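Local coordinates for putative poly(3-hydroxybutyrate) depolymerase LpqC (Bordetella parapertussis 12822, PDB 3D0K), which is a putative poly(3-hydroxybutyrate) depolymerase, probably an alpha/beta-hydrolase that cleaves ester bonds with a serine nucleophile, at residues A[170-182]-A[233-247]. Residues are numbered along the deposited sequence; the frame is centred on the assembly and turned at random. Where two conformers were deposited one is given.
Sequences TAANPGWYTLPTF and QGPHRYARARHYYEA. With SO4 (sulfate ion), chain E.
From G175 to P180 the chain runs alongside helix 237-247, the CA atoms pairing as G175 with R237 (5.4 Å), W176 with R240, L179 with Y244 and P180 with A247 (6.8 Å), which places successive turns of the helix against one extended loop. Q233, just ahead of the helix, binds the backbone of Y177 at both ends: Q233 NE2 donates to Y177 O (2.8 Å, N-H...O 174°), while Q233 OE1 accepts from Y177 N at 3.0 Å. Each donor lies in its acceptor's carbonyl plane, on a lone pair; because Y177 O can only accept and Y177 N only donate, the pair of bonds settles which end of the amide is NE2.

The Y177 ring enters between loop and helix with CG anti to its carbonyl carbon (chi1 -65°). Y244 CB sits over one face, P174 CB over the other, and the Y177 and Y244 rings form an offset stack, centroids 4.3 Å apart and planes at 20°. The phenol end of Y177 rests on A241, and Y177 OH donates to a water that in turn donates to P174 O and R237 O, bridging loop and helix.

The loop leaves strand 168-172 of an eight-stranded alpha/beta-hydrolase-like sheet; helix 237-255 leads into its edge strand 262-266. R240 joins the two at the helix start: NH1 donates to G175 O at 2.8 Å, nearly in the guanidinium plane, while NE and NH2 grip G234 O side-on.

R237, extended from CG to NE, reaches past G175 CA and holds one sulfate oxygen, O3, by NE and NH1, each at 2.7 Å; its NH2 forms a salt bridge with D216, the acid of a probable S148-H271-D216 triad. The sulfate, probably from the crystallisation liquor, also binds Q152.

Farther along, P180 CD packs on A247 CB, and a second water links T178 O to Y244 OH.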
loop_
_atom_site.group_PDB
_atom_site.type_symbol
_atom_site.label_atom_id
_atom_site.label_comp_id
_atom_site.label_asym_id
_atom_site.label_seq_id
_atom_site.Cartn_x
_atom_site.Cartn_y
_atom_site.Cartn_z
ATOM N N THR A 170 2.460 -5.931 -1.188
ATOM C CA THR A 170 3.765 -5.457 -1.635
ATOM C C THR A 170 3.931 -3.957 -1.377
ATOM O O THR A 170 3.109 -3.138 -1.808
ATOM C CB THR A 170 3.932 -5.728 -3.109
ATOM O OG1 THR A 170 3.948 -7.135 -3.316
ATOM C CG2 THR A 170 5.267 -5.102 -3.626
ATOM N N ALA A 171 5.041 -3.592 -0.710
ATOM C CA ALA A 171 5.354 -2.202 -0.531
ATOM C C ALA A 171 6.582 -1.913 -1.385
ATOM O O ALA A 171 7.610 -2.567 -1.247
ATOM C CB ALA A 171 5.643 -1.887 0.951
ATOM N N ALA A 172 6.451 -0.985 -2.318
ATOM C CA ALA A 172 7.474 -0.801 -3.305
ATOM C C ALA A 172 8.199 0.550 -3.091
ATOM O O ALA A 172 7.544 1.595 -3.024
ATOM C CB ALA A 172 6.841 -0.874 -4.712
ATOM N N ASN A 173 9.524 0.554 -3.033
ATOM C CA ASN A 173 10.281 1.835 -2.833
ATOM C C ASN A 173 9.696 2.804 -1.784
ATOM O O ASN A 173 9.570 3.985 -2.071
ATOM C CB ASN A 173 10.486 2.634 -4.172
ATOM C CG ASN A 173 11.286 1.848 -5.213
ATOM O OD1 ASN A 173 12.079 0.973 -4.853
ATOM N ND2 ASN A 173 11.011 2.101 -6.522
ATOM N N PRO A 174 9.302 2.328 -0.579
ATOM C CA PRO A 174 8.949 3.345 0.428
ATOM C C PRO A 174 10.118 4.309 0.688
ATOM O O PRO A 174 11.271 3.849 0.733
ATOM C CB PRO A 174 8.700 2.510 1.715
ATOM C CG PRO A 174 8.295 1.132 1.180
ATOM C CD PRO A 174 9.178 0.946 -0.043
ATOM N N GLY A 175 9.815 5.602 0.932
ATOM C CA GLY A 175 10.869 6.594 1.224
ATOM C C GLY A 175 11.556 6.313 2.569
ATOM O O GLY A 175 12.741 6.563 2.706
ATOM N N TRP A 176 10.820 5.798 3.556
ATOM C CA TRP A 176 11.408 5.399 4.841
ATOM C C TRP A 176 10.364 4.535 5.580
ATOM O O TRP A 176 9.249 4.389 5.105
ATOM C CB TRP A 176 11.828 6.630 5.693
ATOM C CG TRP A 176 10.717 7.308 6.383
ATOM C CD1 TRP A 176 9.659 7.973 5.795
ATOM C CD2 TRP A 176 10.526 7.429 7.805
ATOM N NE1 TRP A 176 8.829 8.470 6.773
ATOM C CE2 TRP A 176 9.346 8.185 8.006
ATOM C CE3 TRP A 176 11.261 7.011 8.924
ATOM C CZ2 TRP A 176 8.844 8.492 9.291
ATOM C CZ3 TRP A 176 10.761 7.344 10.231
ATOM C CH2 TRP A 176 9.576 8.067 10.383
ATOM N N TYR A 177 10.732 3.985 6.727
ATOM C CA TYR A 177 9.939 2.908 7.299
ATOM C C TYR A 177 9.689 3.147 8.779
ATOM O O TYR A 177 10.545 3.645 9.535
ATOM C CB TYR A 177 10.692 1.570 7.167
ATOM C CG TYR A 177 10.921 1.095 5.755
ATOM C CD1 TYR A 177 10.043 0.146 5.166
ATOM C CD2 TYR A 177 11.969 1.624 4.972
ATOM C CE1 TYR A 177 10.230 -0.286 3.872
ATOM C CE2 TYR A 177 12.157 1.195 3.656
ATOM C CZ TYR A 177 11.276 0.235 3.134
ATOM O OH TYR A 177 11.456 -0.186 1.853
ATOM N N THR A 178 8.540 2.665 9.210
ATOM C CA THR A 178 8.274 2.470 10.650
ATOM C C THR A 178 8.980 1.155 11.013
ATOM O O THR A 178 8.627 0.071 10.497
ATOM C CB THR A 178 6.756 2.240 10.852
ATOM O OG1 THR A 178 6.049 3.482 10.599
ATOM C CG2 THR A 178 6.482 1.853 12.321
ATOM N N LEU A 179 9.933 1.229 11.925
ATOM C CA LEU A 179 10.698 0.033 12.271
ATOM C C LEU A 179 9.903 -0.854 13.224
ATOM O O LEU A 179 9.137 -0.345 14.009
ATOM C CB LEU A 179 12.001 0.463 12.959
ATOM C CG LEU A 179 12.841 1.383 12.092
ATOM C CD1 LEU A 179 14.043 1.919 12.914
ATOM C CD2 LEU A 179 13.288 0.607 10.857
ATOM N N PRO A 180 10.114 -2.180 13.159
ATOM C CA PRO A 180 9.293 -3.147 13.931
ATOM C C PRO A 180 9.837 -3.245 15.366
ATOM O O PRO A 180 10.434 -4.255 15.768
ATOM C CB PRO A 180 9.466 -4.450 13.145
ATOM C CG PRO A 180 10.854 -4.285 12.520
ATOM C CD PRO A 180 11.090 -2.851 12.276
ATOM N N THR A 181 9.593 -2.192 16.127
ATOM C CA THR A 181 10.104 -2.085 17.494
ATOM C C THR A 181 9.341 -1.000 18.229
ATOM O O THR A 181 8.928 -0.004 17.646
ATOM C CB THR A 181 11.626 -1.719 17.535
ATOM O OG1 THR A 181 12.032 -1.577 18.903
ATOM C CG2 THR A 181 11.932 -0.388 16.818
ATOM N N PHE A 182 9.146 -1.227 19.523
ATOM C CA PHE A 182 8.497 -0.281 20.394
ATOM C C PHE A 182 9.503 0.718 20.989
ATOM O O PHE A 182 9.140 1.551 21.809
ATOM C CB PHE A 182 7.708 -1.043 21.452
ATOM C CG PHE A 182 6.434 -1.643 20.916
ATOM C CD1 PHE A 182 6.407 -2.933 20.404
ATOM C CD2 PHE A 182 5.245 -0.882 20.884
ATOM C CE1 PHE A 182 5.208 -3.474 19.877
ATOM C CE2 PHE A 182 4.051 -1.405 20.384
ATOM C CZ PHE A 182 4.022 -2.700 19.864
ATOM N N GLN A 233 18.158 5.283 8.579
ATOM C CA GLN A 233 17.884 4.065 7.824
ATOM C C GLN A 233 18.743 3.923 6.565
ATOM O O GLN A 233 18.817 2.836 6.007
ATOM C CB GLN A 233 16.394 4.029 7.452
ATOM C CG GLN A 233 15.577 4.121 8.721
ATOM C CD GLN A 233 14.077 4.002 8.518
ATOM O OE1 GLN A 233 13.606 3.836 7.388
ATOM N NE2 GLN A 233 13.309 4.067 9.634
ATOM N N GLY A 234 19.421 4.999 6.149
ATOM C CA GLY A 234 20.314 4.892 4.964
ATOM C C GLY A 234 20.243 6.082 4.015
ATOM O O GLY A 234 19.379 6.937 4.157
ATOM N N PRO A 235 21.190 6.171 3.057
ATOM C CA PRO A 235 21.272 7.386 2.211
ATOM C C PRO A 235 20.204 7.519 1.117
ATOM O O PRO A 235 20.034 8.619 0.567
ATOM C CB PRO A 235 22.676 7.291 1.584
ATOM C CG PRO A 235 23.002 5.805 1.625
ATOM C CD PRO A 235 22.264 5.203 2.788
ATOM N N HIS A 236 19.495 6.428 0.803
ATOM C CA HIS A 236 18.580 6.370 -0.327
ATOM C C HIS A 236 17.575 5.254 -0.081
ATOM O O HIS A 236 17.742 4.466 0.854
ATOM C CB HIS A 236 19.309 6.215 -1.692
ATOM C CG HIS A 236 20.360 5.135 -1.718
ATOM N ND1 HIS A 236 20.074 3.813 -1.447
ATOM C CD2 HIS A 236 21.697 5.191 -1.956
ATOM C CE1 HIS A 236 21.190 3.101 -1.509
ATOM N NE2 HIS A 236 22.191 3.914 -1.803
ATOM N N ARG A 237 16.542 5.155 -0.928
ATOM C CA ARG A 237 15.435 4.275 -0.598
ATOM C C ARG A 237 15.890 2.829 -0.672
ATOM O O ARG A 237 15.397 1.994 0.071
ATOM C CB ARG A 237 14.252 4.496 -1.546
ATOM C CG ARG A 237 13.703 5.959 -1.505
ATOM C CD ARG A 237 12.437 6.075 -2.309
ATOM N NE ARG A 237 11.876 7.434 -2.257
ATOM C CZ ARG A 237 12.321 8.475 -2.968
ATOM N NH1 ARG A 237 11.700 9.649 -2.848
ATOM N NH2 ARG A 237 13.342 8.335 -3.819
ATOM N N TYR A 238 16.792 2.524 -1.597
ATOM C CA TYR A 238 17.216 1.137 -1.782
ATOM C C TYR A 238 17.933 0.659 -0.487
ATOM O O TYR A 238 17.630 -0.439 0.037
ATOM C CB TYR A 238 18.120 1.042 -3.021
ATOM C CG TYR A 238 18.704 -0.343 -3.292
ATOM C CD1 TYR A 238 17.880 -1.481 -3.337
ATOM C CD2 TYR A 238 20.070 -0.489 -3.580
ATOM C CE1 TYR A 238 18.402 -2.732 -3.600
ATOM C CE2 TYR A 238 20.621 -1.754 -3.848
ATOM C CZ TYR A 238 19.776 -2.866 -3.862
ATOM O OH TYR A 238 20.327 -4.117 -4.124
ATOM N N ALA A 239 18.861 1.473 0.052
ATOM C CA ALA A 239 19.481 1.136 1.361
ATOM C C ALA A 239 18.435 0.970 2.464
ATOM O O ALA A 239 18.557 0.074 3.299
ATOM C CB ALA A 239 20.496 2.175 1.796
ATOM N N ARG A 240 17.435 1.857 2.487
ATOM C CA ARG A 240 16.450 1.803 3.547
ATOM C C ARG A 240 15.627 0.534 3.496
ATOM O O ARG A 240 15.224 -0.000 4.560
ATOM C CB ARG A 240 15.536 3.027 3.515
ATOM C CG ARG A 240 16.325 4.269 3.724
ATOM C CD ARG A 240 15.487 5.558 3.756
ATOM N NE ARG A 240 16.411 6.689 3.868
ATOM C CZ ARG A 240 16.083 7.968 3.684
ATOM N NH1 ARG A 240 14.844 8.304 3.366
ATOM N NH2 ARG A 240 17.001 8.921 3.781
ATOM N N ALA A 241 15.337 0.071 2.279
ATOM C CA ALA A 241 14.600 -1.189 2.074
ATOM C C ALA A 241 15.358 -2.369 2.718
ATOM O O ALA A 241 14.798 -3.166 3.469
ATOM C CB ALA A 241 14.379 -1.445 0.551
ATOM N N ARG A 242 16.671 -2.420 2.520
ATOM C CA ARG A 242 17.499 -3.487 3.102
ATOM C C ARG A 242 17.557 -3.372 4.626
ATOM O O ARG A 242 17.554 -4.375 5.342
ATOM C CB ARG A 242 18.946 -3.417 2.573
ATOM C CG ARG A 242 19.089 -3.453 1.051
ATOM C CD ARG A 242 20.478 -4.117 0.671
ATOM N NE ARG A 242 20.226 -5.562 0.611
ATOM C CZ ARG A 242 20.079 -6.284 -0.504
ATOM N NH1 ARG A 242 19.807 -7.585 -0.408
ATOM N NH2 ARG A 242 20.225 -5.733 -1.713
ATOM N N HIS A 243 17.604 -2.143 5.106
ATOM C CA HIS A 243 17.644 -1.845 6.536
ATOM C C HIS A 243 16.341 -2.369 7.170
ATOM O O HIS A 243 16.403 -3.019 8.215
ATOM C CB HIS A 243 17.808 -0.343 6.726
ATOM C CG HIS A 243 17.977 0.099 8.150
ATOM N ND1 HIS A 243 16.903 0.351 8.979
ATOM C CD2 HIS A 243 19.083 0.369 8.879
ATOM C CE1 HIS A 243 17.343 0.746 10.169
ATOM N NE2 HIS A 243 18.663 0.764 10.137
ATOM N N TYR A 244 15.192 -2.075 6.556
ATOM C CA TYR A 244 13.890 -2.516 7.091
ATOM C C TYR A 244 13.783 -4.036 7.174
ATOM O O TYR A 244 13.384 -4.609 8.212
ATOM C CB TYR A 244 12.749 -1.950 6.220
ATOM C CG TYR A 244 11.357 -2.282 6.679
ATOM C CD1 TYR A 244 10.858 -1.856 7.940
ATOM C CD2 TYR A 244 10.479 -2.954 5.798
ATOM C CE1 TYR A 244 9.510 -2.161 8.317
ATOM C CE2 TYR A 244 9.172 -3.199 6.158
ATOM C CZ TYR A 244 8.710 -2.800 7.417
ATOM O OH TYR A 244 7.383 -3.059 7.731
ATOM N N TYR A 245 14.132 -4.668 6.067
ATOM C CA TYR A 245 14.183 -6.118 5.990
ATOM C C TYR A 245 15.020 -6.752 7.113
ATOM O O TYR A 245 14.564 -7.647 7.804
ATOM C CB TYR A 245 14.646 -6.574 4.614
ATOM C CG TYR A 245 14.672 -8.081 4.491
ATOM C CD1 TYR A 245 13.484 -8.813 4.349
ATOM C CD2 TYR A 245 15.881 -8.781 4.525
ATOM C CE1 TYR A 245 13.527 -10.207 4.213
ATOM C CE2 TYR A 245 15.911 -10.184 4.415
ATOM C CZ TYR A 245 14.743 -10.863 4.247
ATOM O OH TYR A 245 14.784 -12.234 4.138
ATOM N N GLU A 246 16.237 -6.261 7.328
ATOM C CA GLU A 246 17.081 -6.832 8.389
ATOM C C GLU A 246 16.505 -6.551 9.789
ATOM O O GLU A 246 16.609 -7.402 10.694
ATOM C CB GLU A 246 18.540 -6.345 8.261
ATOM C CG GLU A 246 19.257 -6.798 6.959
ATOM C CD GLU A 246 20.272 -5.764 6.452
ATOM O OE1 GLU A 246 21.111 -6.084 5.575
ATOM O OE2 GLU A 246 20.198 -4.603 6.911
ATOM N N ALA A 247 15.868 -5.384 9.953
ATOM C CA ALA A 247 15.262 -5.008 11.233
ATOM C C ALA A 247 14.124 -5.968 11.583
ATOM O O ALA A 247 13.971 -6.363 12.744
ATOM C CB ALA A 247 14.697 -3.539 11.138
HETATM S S SO4 E . 8.563 8.909 -0.493
HETATM O O1 SO4 E . 8.037 7.639 0.011
HETATM O O2 SO4 E . 8.616 9.824 0.658
HETATM O O3 SO4 E . 9.881 8.850 -1.056
HETATM O O4 SO4 E . 7.641 9.590 -1.379
HETATM O O HOH W 1 12.530 1.529 0.333
HETATM O O HOH W 2 6.725 -1.858 10.030
#